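Local coordinates for protein aldehyde dehydrogenase (Anabaena variabilis, PDB 4H7N) that probably oxidises aldehydes to carboxylic acids with NAD+ as the electron acceptor, at residues N12-K17 with P298-G303; T78-I83 with V259-Q264; E380-A385 with A408-A413. All blocks are in the same frame, centred on the assembly; numbering follows the deposited sequence.

How the interactions relate
From the N terminus, the chain first passes 12-17, the loop between strands 8-11 and 18-22. Interaction 1 joins this loop to 298-303, closing a loop of 280 residues. Interaction 2 is nested inside it: 78-83, the link from helix 67-78 into helix 82-106, meets 259-264, just after helix 247-259. Interactions 1 and 2 touch. Arg14 NH1 lies 2.9 Å from Gly79 O, probably as a hydrogen bond, and Val300 packs against Arg80 and Leu81. Interaction 3 follows in series and closes a short loop of 22 residues, tying helix 378-386 to the turn before strand 415-418. Its nearest atoms are about 17 Å from those of interaction 2.

Interaction 1 (N12-K17 with P298-G303); sequences NPRTGK and PLVEDG
Arg14 reaches across to Pro298 and Val300 from a loop shaped by an Asx turn. The loop joins strand 8-11 to strand 18-22. Its partner is the irregular connection between helices 279-292 and 311-326, so the contact ties the N-terminal strands to a distant surface loop. Asn12 OD1 sets up the Arg14 end: it accepts from Arg14 N at 2.8 Å, in the carbonyl plane, and from Thr15 N above that plane. Thr15 OG1 accepts in turn from Lys17 N, an ST turn.

The CB of Arg14 points toward the other loop, but CB and CG meet nothing there. CG stands beside the backbone N (chi1 -67°), and from it the chain runs out toward Val300. The first atom to touch is CD, 3.9 Å from Val300 CG2. Here the chain bends (chi3 62°), and the rest of the side chain stays close to this one methyl. Arg14 NE lies 3.8 Å from Val300 CG2. Arg14 CZ lies 3.7 Å from Val300 CG2. The methyl is closest to Arg14 NH1. That nitrogen also hydrogen-bonds Ala296 O, so a carbonyl just before the second loop holds it. Arg14 NH2 approaches the carbonyl oxygen of Pro298 near the guanidinium plane, with Arg14 NH2 to Pro298 O at 3.0 Å.

The second loop is braced by Asp302, whose OD2 accepts from Leu299 N at 2.8 Å, from above the carboxylate plane. Arg14 NH2 and Asp302 OD2 are 6.6 Å apart, so the two charges do not pair directly. The contact between the loops is small and lies at the surface. Its apolar part is narrow: Val300 CG2 rides 3.3 Å above the guanidinium plane of Arg14, off its centre.

Interaction 2 (T78-I83 with V259-Q264); sequences TGRLSI and VVNTGQ
Arg80 grips the amide oxygen of Asn261 side-on, and this is the tight, buried part of the contact. Arg80 NE at 3.2 Å and Arg80 NH1 at 3.0 Å share Asn261 OD1. Both N-H bonds are bent, the NH1 one less so (147°). The NE bond runs nearly along the C=O axis, while NH1 sits above the carbonyl plane. Guanidinium and amide planes are 59° apart. The Arg80 chain bends at chi2 (66°), which folds the guanidinium back between Ile83 CG2, over the centre of one face, and Thr78 CG2, over the other. Its NH2 forms a salt bridge with Glu87.

The Asn261 amide is held at its nitrogen too: ND2 donates to Gln264 O at 2.9 Å and to Asn137 O.

The looser side is apolar and partly exposed. Ile83 CD1 meets Val260 CG2 at 4.1 Å, with the side chains crossing at about a right angle.

Loop 259-264 runs straight into the family's cysteine motif, probably that of the nucleophile. Asn137 ND2 also binds Gln264 O; as in relatives, Asn137 may help form the oxyanion hole. The paired donors imply a fixed guanidinium, whose charge would probably polarise the Asn261 carbonyl and strengthen ND2 as a donor.

Interaction 3 (E380-A385 with A408-A413); sequences EAVYLA and ARQLNA
Val382 CA and Leu411 CA are the nearest such pair across the segments, 6.7 Å apart. Residues 380-385 are part of helix 378-386. Residues 408-411 form a type I beta turn at the end of helix 401-408, closed by Leu411 N to Ala408 O at 3.0 Å. Asn412 then centres an inverse gamma turn before strand 415-418.

No hydrogen bond joins the segments directly. Asn386, next along the helical chain, bridges them instead: its side chain binds Gln410 O and Asn412 N.

Val382 turns both methyls to Gln410, and the two side chains cross at about a right angle. Gln410 OE1 lies 3.9 Å from Val382 CG1 and equally far from Val382 CG2. Beyond CG the Gln410 chain is extended (chi2 179°), which carries its amide across the methyls, while NE2 is held by Lys406 O. With an alanine at Val382, both methyls would be gone and the Gln410 side chain would probably lose its apolar support and turn more freely.

Deeper in, Ala385 CB meets Leu411 CD2 at 3.8 Å. Ala385 also packs on strand 237-241, and Leu411 on strands 393-397 and 415-418, which puts the contact on one face of the seven-stranded sheet. Ala413 O accepts a hydrogen bond from Gln457 NE2 of the second subunit.

Helix 401-408 links the parallel strands 393-397 and 415-418 as a beta-alpha-beta crossover. A helix beside the loop leading from a crossover helix back into the sheet is usual in alpha/beta folds such as aldehyde dehydrogenase catalytic domains.

Interaction 1 (N12-K17 with P298-G303)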
loop_
_atom_site.group_PDB
_atom_site.type_symbol
_atom_site.label_atom_id
_atom_site.label_comp_id
_atom_site.label_asym_id
_atom_site.label_seq_id
_atom_site.Cartn_x
_atom_site.Cartn_y
_atom_site.Cartn_z
ATOM N N ASN A 12 -35.816 4.557 -9.964
ATOM C CA ASN A 12 -35.566 4.150 -11.327
ATOM C C ASN A 12 -35.124 5.394 -12.094
ATOM O O ASN A 12 -35.834 6.406 -12.127
ATOM C CB ASN A 12 -36.858 3.604 -11.916
ATOM C CG ASN A 12 -36.725 3.145 -13.350
ATOM O OD1 ASN A 12 -36.210 3.821 -14.211
ATOM N ND2 ASN A 12 -37.328 2.011 -13.615
ATOM N N PRO A 13 -33.940 5.333 -12.690
ATOM C CA PRO A 13 -33.374 6.505 -13.359
ATOM C C PRO A 13 -34.079 6.914 -14.673
ATOM O O PRO A 13 -33.944 8.041 -15.097
ATOM C CB PRO A 13 -31.937 6.073 -13.622
ATOM C CG PRO A 13 -32.032 4.614 -13.814
ATOM C CD PRO A 13 -33.019 4.185 -12.746
ATOM N N ARG A 14 -34.819 6.009 -15.302
ATOM C CA ARG A 14 -35.584 6.351 -16.506
ATOM C C ARG A 14 -36.911 7.005 -16.157
ATOM O O ARG A 14 -37.314 7.985 -16.788
ATOM C CB ARG A 14 -35.845 5.124 -17.384
ATOM C CG ARG A 14 -34.597 4.551 -17.999
ATOM C CD ARG A 14 -34.864 3.496 -19.086
ATOM N NE ARG A 14 -35.590 4.103 -20.146
ATOM C CZ ARG A 14 -35.070 4.707 -21.204
ATOM N NH1 ARG A 14 -33.774 4.716 -21.475
ATOM N NH2 ARG A 14 -35.892 5.289 -22.028
ATOM N N THR A 15 -37.607 6.451 -15.168
ATOM C CA THR A 15 -38.944 6.888 -14.833
ATOM C C THR A 15 -39.026 7.834 -13.661
ATOM O O THR A 15 -40.012 8.518 -13.511
ATOM C CB THR A 15 -39.902 5.725 -14.523
ATOM O OG1 THR A 15 -39.563 5.114 -13.276
ATOM C CG2 THR A 15 -39.972 4.703 -15.642
ATOM N N GLY A 16 -38.015 7.869 -12.810
ATOM C CA GLY A 16 -38.075 8.737 -11.671
ATOM C C GLY A 16 -38.914 8.189 -10.533
ATOM O O GLY A 16 -39.052 8.858 -9.499
ATOM N N LYS A 17 -39.478 6.994 -10.692
ATOM C CA LYS A 17 -40.319 6.412 -9.634
ATOM C C LYS A 17 -39.545 5.396 -8.842
ATOM O O LYS A 17 -38.536 4.840 -9.323
ATOM C CB LYS A 17 -41.507 5.663 -10.212
ATOM C CG LYS A 17 -42.418 6.485 -11.064
ATOM C CD LYS A 17 -43.464 5.549 -11.674
ATOM C CE LYS A 17 -44.839 6.176 -11.663
ATOM N NZ LYS A 17 -44.771 7.418 -12.477
ATOM N N PRO A 298 -37.619 7.935 -26.334
ATOM C CA PRO A 298 -38.405 7.388 -25.217
ATOM C C PRO A 298 -38.093 5.968 -24.849
ATOM O O PRO A 298 -38.383 5.599 -23.757
ATOM C CB PRO A 298 -39.860 7.470 -25.741
ATOM C CG PRO A 298 -39.724 7.487 -27.227
ATOM C CD PRO A 298 -38.480 8.276 -27.497
ATOM N N LEU A 299 -37.517 5.179 -25.754
ATOM C CA LEU A 299 -37.153 3.783 -25.468
ATOM C C LEU A 299 -35.646 3.602 -25.396
ATOM O O LEU A 299 -34.882 4.353 -25.996
ATOM C CB LEU A 299 -37.689 2.861 -26.567
ATOM C CG LEU A 299 -39.155 3.086 -26.936
ATOM C CD1 LEU A 299 -39.500 2.208 -28.114
ATOM C CD2 LEU A 299 -40.039 2.779 -25.734
ATOM N N VAL A 300 -35.229 2.560 -24.690
ATOM C CA VAL A 300 -33.809 2.282 -24.481
ATOM C C VAL A 300 -33.079 2.074 -25.803
ATOM O O VAL A 300 -31.913 2.403 -25.926
ATOM C CB VAL A 300 -33.578 1.049 -23.560
ATOM C CG1 VAL A 300 -32.091 0.834 -23.322
ATOM C CG2 VAL A 300 -34.206 1.270 -22.202
ATOM N N GLU A 301 -33.778 1.547 -26.796
ATOM C CA GLU A 301 -33.221 1.337 -28.128
ATOM C C GLU A 301 -33.053 2.632 -28.928
ATOM O O GLU A 301 -32.454 2.606 -29.985
ATOM C CB GLU A 301 -34.161 0.410 -28.958
ATOM C CG GLU A 301 -34.354 -1.014 -28.404
ATOM C CD GLU A 301 -35.163 -1.123 -27.084
ATOM O OE1 GLU A 301 -36.080 -0.284 -26.794
ATOM O OE2 GLU A 301 -34.854 -2.082 -26.321
ATOM N N ASP A 302 -33.635 3.748 -28.509
ATOM C CA ASP A 302 -33.657 4.921 -29.388
ATOM C C ASP A 302 -32.322 5.690 -29.456
ATOM O O ASP A 302 -32.240 6.709 -30.139
ATOM C CB ASP A 302 -34.788 5.876 -28.979
ATOM C CG ASP A 302 -36.164 5.280 -29.216
ATOM O OD1 ASP A 302 -36.275 4.424 -30.115
ATOM O OD2 ASP A 302 -37.136 5.637 -28.505
ATOM N N GLY A 303 -31.283 5.247 -28.755
ATOM C CA GLY A 303 -30.064 6.052 -28.755
ATOM C C GLY A 303 -28.987 5.559 -27.825
ATOM O O GLY A 303 -29.204 4.679 -26.991
#

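Interaction 2 (T78-I83 with V259-Q264)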
loop_
_atom_site.group_PDB
_atom_site.type_symbol
_atom_site.label_atom_id
_atom_site.label_comp_id
_atom_site.label_asym_id
_atom_site.label_seq_id
_atom_site.Cartn_x
_atom_site.Cartn_y
_atom_site.Cartn_z
ATOM N N THR A 78 -29.396 1.239 -14.786
ATOM C CA THR A 78 -28.622 2.255 -15.525
ATOM C C THR A 78 -29.382 3.016 -16.558
ATOM O O THR A 78 -28.956 4.082 -16.985
ATOM C CB THR A 78 -27.408 1.644 -16.245
ATOM O OG1 THR A 78 -27.802 0.677 -17.246
ATOM C CG2 THR A 78 -26.447 0.960 -15.227
ATOM N N GLY A 79 -30.522 2.476 -16.973
ATOM C CA GLY A 79 -31.312 3.118 -18.002
ATOM C C GLY A 79 -30.831 2.979 -19.436
ATOM O O GLY A 79 -31.313 3.684 -20.330
ATOM N N ARG A 80 -29.821 2.140 -19.666
ATOM C CA ARG A 80 -29.278 1.990 -20.991
ATOM C C ARG A 80 -28.963 0.544 -21.310
ATOM O O ARG A 80 -28.721 -0.262 -20.401
ATOM C CB ARG A 80 -28.031 2.907 -21.221
ATOM C CG ARG A 80 -27.012 3.045 -20.086
ATOM C CD ARG A 80 -26.251 1.782 -19.761
ATOM N NE ARG A 80 -25.142 2.073 -18.839
ATOM C CZ ARG A 80 -24.447 1.185 -18.143
ATOM N NH1 ARG A 80 -23.431 1.617 -17.394
ATOM N NH2 ARG A 80 -24.707 -0.130 -18.189
ATOM N N LEU A 81 -28.955 0.245 -22.609
ATOM C CA LEU A 81 -28.706 -1.109 -23.099
ATOM C C LEU A 81 -27.296 -1.368 -23.635
ATOM O O LEU A 81 -26.642 -2.288 -23.173
ATOM C CB LEU A 81 -29.744 -1.486 -24.172
ATOM C CG LEU A 81 -29.673 -2.907 -24.743
ATOM C CD1 LEU A 81 -29.667 -3.978 -23.661
ATOM C CD2 LEU A 81 -30.840 -3.145 -25.717
ATOM N N SER A 82 -26.824 -0.623 -24.631
ATOM C CA SER A 82 -25.605 -1.055 -25.316
ATOM C C SER A 82 -24.404 -1.041 -24.371
ATOM O O SER A 82 -23.596 -1.986 -24.378
ATOM C CB SER A 82 -25.375 -0.273 -26.601
ATOM O OG SER A 82 -25.252 1.101 -26.307
ATOM N N ILE A 83 -24.314 -0.062 -23.480
ATOM C CA ILE A 83 -23.240 -0.076 -22.466
ATOM C C ILE A 83 -23.505 -1.170 -21.420
ATOM O O ILE A 83 -22.575 -1.725 -20.846
ATOM C CB ILE A 83 -23.009 1.312 -21.801
ATOM C CG1 ILE A 83 -22.643 2.402 -22.821
ATOM C CG2 ILE A 83 -21.955 1.265 -20.733
ATOM C CD1 ILE A 83 -21.857 1.951 -24.038
ATOM N N VAL A 259 -18.345 11.359 -23.467
ATOM C CA VAL A 259 -19.763 11.158 -23.306
ATOM C C VAL A 259 -20.242 9.717 -23.207
ATOM O O VAL A 259 -21.422 9.494 -22.951
ATOM C CB VAL A 259 -20.587 11.944 -24.353
ATOM C CG1 VAL A 259 -20.096 13.377 -24.437
ATOM C CG2 VAL A 259 -20.554 11.251 -25.699
ATOM N N VAL A 260 -19.354 8.733 -23.359
ATOM C CA VAL A 260 -19.732 7.353 -23.150
ATOM C C VAL A 260 -20.226 7.251 -21.708
ATOM O O VAL A 260 -19.723 7.915 -20.816
ATOM C CB VAL A 260 -18.586 6.351 -23.473
ATOM C CG1 VAL A 260 -17.433 6.522 -22.503
ATOM C CG2 VAL A 260 -19.113 4.934 -23.448
ATOM N N ASN A 261 -21.296 6.499 -21.535
ATOM C CA ASN A 261 -22.018 6.376 -20.274
ATOM C C ASN A 261 -22.533 7.738 -19.816
ATOM O O ASN A 261 -22.629 8.009 -18.623
ATOM C CB ASN A 261 -21.133 5.743 -19.177
ATOM C CG ASN A 261 -21.965 5.004 -18.113
ATOM O OD1 ASN A 261 -22.939 4.347 -18.437
ATOM N ND2 ASN A 261 -21.607 5.161 -16.860
ATOM N N THR A 262 -22.825 8.616 -20.765
ATOM C CA THR A 262 -23.290 10.001 -20.460
ATOM C C THR A 262 -22.248 10.758 -19.601
ATOM O O THR A 262 -22.579 11.670 -18.827
ATOM C CB THR A 262 -24.664 10.001 -19.785
ATOM O OG1 THR A 262 -25.552 9.118 -20.493
ATOM C CG2 THR A 262 -25.305 11.377 -19.820
ATOM N N GLY A 263 -20.991 10.367 -19.753
ATOM C CA GLY A 263 -19.913 11.044 -19.024
ATOM C C GLY A 263 -19.770 10.663 -17.568
ATOM O O GLY A 263 -18.956 11.250 -16.863
ATOM N N GLN A 264 -20.504 9.636 -17.141
ATOM C CA GLN A 264 -20.558 9.199 -15.752
ATOM C C GLN A 264 -19.469 8.150 -15.541
ATOM O O GLN A 264 -19.727 6.955 -15.527
ATOM C CB GLN A 264 -21.956 8.623 -15.420
ATOM C CG GLN A 264 -23.057 9.646 -15.637
ATOM C CD GLN A 264 -24.443 9.045 -15.597
ATOM O OE1 GLN A 264 -25.220 9.325 -14.679
ATOM N NE2 GLN A 264 -24.777 8.210 -16.611
#

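Interaction 3 (E380-A385 with A408-A413)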
loop_
_atom_site.group_PDB
_atom_site.type_symbol
_atom_site.label_atom_id
_atom_site.label_comp_id
_atom_site.label_asym_id
_atom_site.label_seq_id
_atom_site.Cartn_x
_atom_site.Cartn_y
_atom_site.Cartn_z
ATOM N N GLU A 380 2.069 26.002 -21.862
ATOM C CA GLU A 380 0.769 26.328 -21.292
ATOM C C GLU A 380 -0.219 25.131 -21.246
ATOM O O GLU A 380 -0.955 24.955 -20.269
ATOM C CB GLU A 380 0.147 27.491 -22.049
ATOM C CG GLU A 380 -1.213 27.951 -21.512
ATOM C CD GLU A 380 -1.166 28.586 -20.101
ATOM O OE1 GLU A 380 -0.078 28.608 -19.478
ATOM O OE2 GLU A 380 -2.216 29.078 -19.609
ATOM N N ALA A 381 -0.243 24.339 -22.304
ATOM C CA ALA A 381 -1.068 23.113 -22.327
ATOM C C ALA A 381 -0.746 22.187 -21.161
ATOM O O ALA A 381 -1.647 21.694 -20.495
ATOM C CB ALA A 381 -0.892 22.394 -23.655
ATOM N N VAL A 382 0.549 21.947 -20.914
ATOM C CA VAL A 382 0.997 21.133 -19.790
ATOM C C VAL A 382 0.601 21.781 -18.437
ATOM O O VAL A 382 0.103 21.083 -17.549
ATOM C CB VAL A 382 2.527 20.912 -19.845
ATOM C CG1 VAL A 382 3.086 20.355 -18.539
ATOM C CG2 VAL A 382 2.847 19.956 -21.011
ATOM N N TYR A 383 0.816 23.078 -18.297
ATOM C CA TYR A 383 0.417 23.788 -17.075
ATOM C C TYR A 383 -1.087 23.627 -16.809
ATOM O O TYR A 383 -1.497 23.305 -15.700
ATOM C CB TYR A 383 0.730 25.284 -17.180
ATOM C CG TYR A 383 0.136 26.036 -16.017
ATOM C CD1 TYR A 383 0.715 25.939 -14.748
ATOM C CD2 TYR A 383 -1.052 26.753 -16.148
ATOM C CE1 TYR A 383 0.155 26.581 -13.663
ATOM C CE2 TYR A 383 -1.615 27.400 -15.059
ATOM C CZ TYR A 383 -0.994 27.296 -13.831
ATOM O OH TYR A 383 -1.507 27.908 -12.743
ATOM N N LEU A 384 -1.910 23.863 -17.828
ATOM C CA LEU A 384 -3.367 23.708 -17.648
ATOM C C LEU A 384 -3.778 22.262 -17.342
ATOM O O LEU A 384 -4.553 22.040 -16.446
ATOM C CB LEU A 384 -4.133 24.239 -18.866
ATOM C CG LEU A 384 -3.958 25.751 -19.130
ATOM C CD1 LEU A 384 -4.332 26.077 -20.577
ATOM C CD2 LEU A 384 -4.777 26.588 -18.163
ATOM N N ALA A 385 -3.207 21.282 -18.037
ATOM C CA ALA A 385 -3.572 19.888 -17.821
ATOM C C ALA A 385 -3.229 19.472 -16.404
ATOM O O ALA A 385 -3.934 18.637 -15.809
ATOM C CB ALA A 385 -2.851 18.970 -18.797
ATOM N N ALA A 408 3.171 13.898 -22.883
ATOM C CA ALA A 408 2.600 12.962 -21.928
ATOM C C ALA A 408 3.487 12.689 -20.705
ATOM O O ALA A 408 2.984 12.621 -19.580
ATOM C CB ALA A 408 2.282 11.656 -22.611
ATOM N N ARG A 409 4.788 12.558 -20.923
ATOM C CA ARG A 409 5.711 12.362 -19.825
ATOM C C ARG A 409 5.740 13.527 -18.826
ATOM O O ARG A 409 6.215 13.345 -17.728
ATOM C CB ARG A 409 7.131 12.090 -20.341
ATOM C CG ARG A 409 7.239 10.749 -21.066
ATOM C CD ARG A 409 8.646 10.508 -21.609
ATOM N NE ARG A 409 8.642 9.406 -22.580
ATOM C CZ ARG A 409 8.986 9.501 -23.871
ATOM N NH1 ARG A 409 9.380 10.670 -24.429
ATOM N NH2 ARG A 409 8.948 8.395 -24.622
ATOM N N GLN A 410 5.184 14.687 -19.181
ATOM C CA GLN A 410 5.116 15.842 -18.260
ATOM C C GLN A 410 3.889 15.882 -17.415
ATOM O O GLN A 410 3.763 16.751 -16.546
ATOM C CB GLN A 410 5.211 17.137 -19.048
ATOM C CG GLN A 410 6.543 17.244 -19.741
ATOM C CD GLN A 410 6.669 18.502 -20.557
ATOM O OE1 GLN A 410 6.569 19.609 -20.027
ATOM N NE2 GLN A 410 6.871 18.353 -21.847
ATOM N N LEU A 411 2.967 14.940 -17.641
ATOM C CA LEU A 411 1.695 15.044 -16.985
ATOM C C LEU A 411 1.653 14.224 -15.702
ATOM O O LEU A 411 2.121 13.098 -15.683
ATOM C CB LEU A 411 0.592 14.577 -17.936
ATOM C CG LEU A 411 0.504 15.344 -19.259
ATOM C CD1 LEU A 411 -0.667 14.771 -20.080
ATOM C CD2 LEU A 411 0.256 16.820 -18.982
ATOM N N ASN A 412 1.056 14.784 -14.664
ATOM C CA ASN A 412 0.878 14.128 -13.388
ATOM C C ASN A 412 -0.364 13.200 -13.354
ATOM O O ASN A 412 -1.295 13.430 -12.617
ATOM C CB ASN A 412 0.798 15.207 -12.277
ATOM C CG ASN A 412 2.036 16.100 -12.235
ATOM O OD1 ASN A 412 3.158 15.655 -12.480
ATOM N ND2 ASN A 412 1.827 17.372 -11.970
ATOM N N ALA A 413 -0.329 12.108 -14.105
ATOM C CA ALA A 413 -1.430 11.148 -14.172
ATOM C C ALA A 413 -0.918 9.767 -14.386
ATOM O O ALA A 413 0.138 9.576 -14.999
ATOM C CB ALA A 413 -2.400 11.521 -15.294
#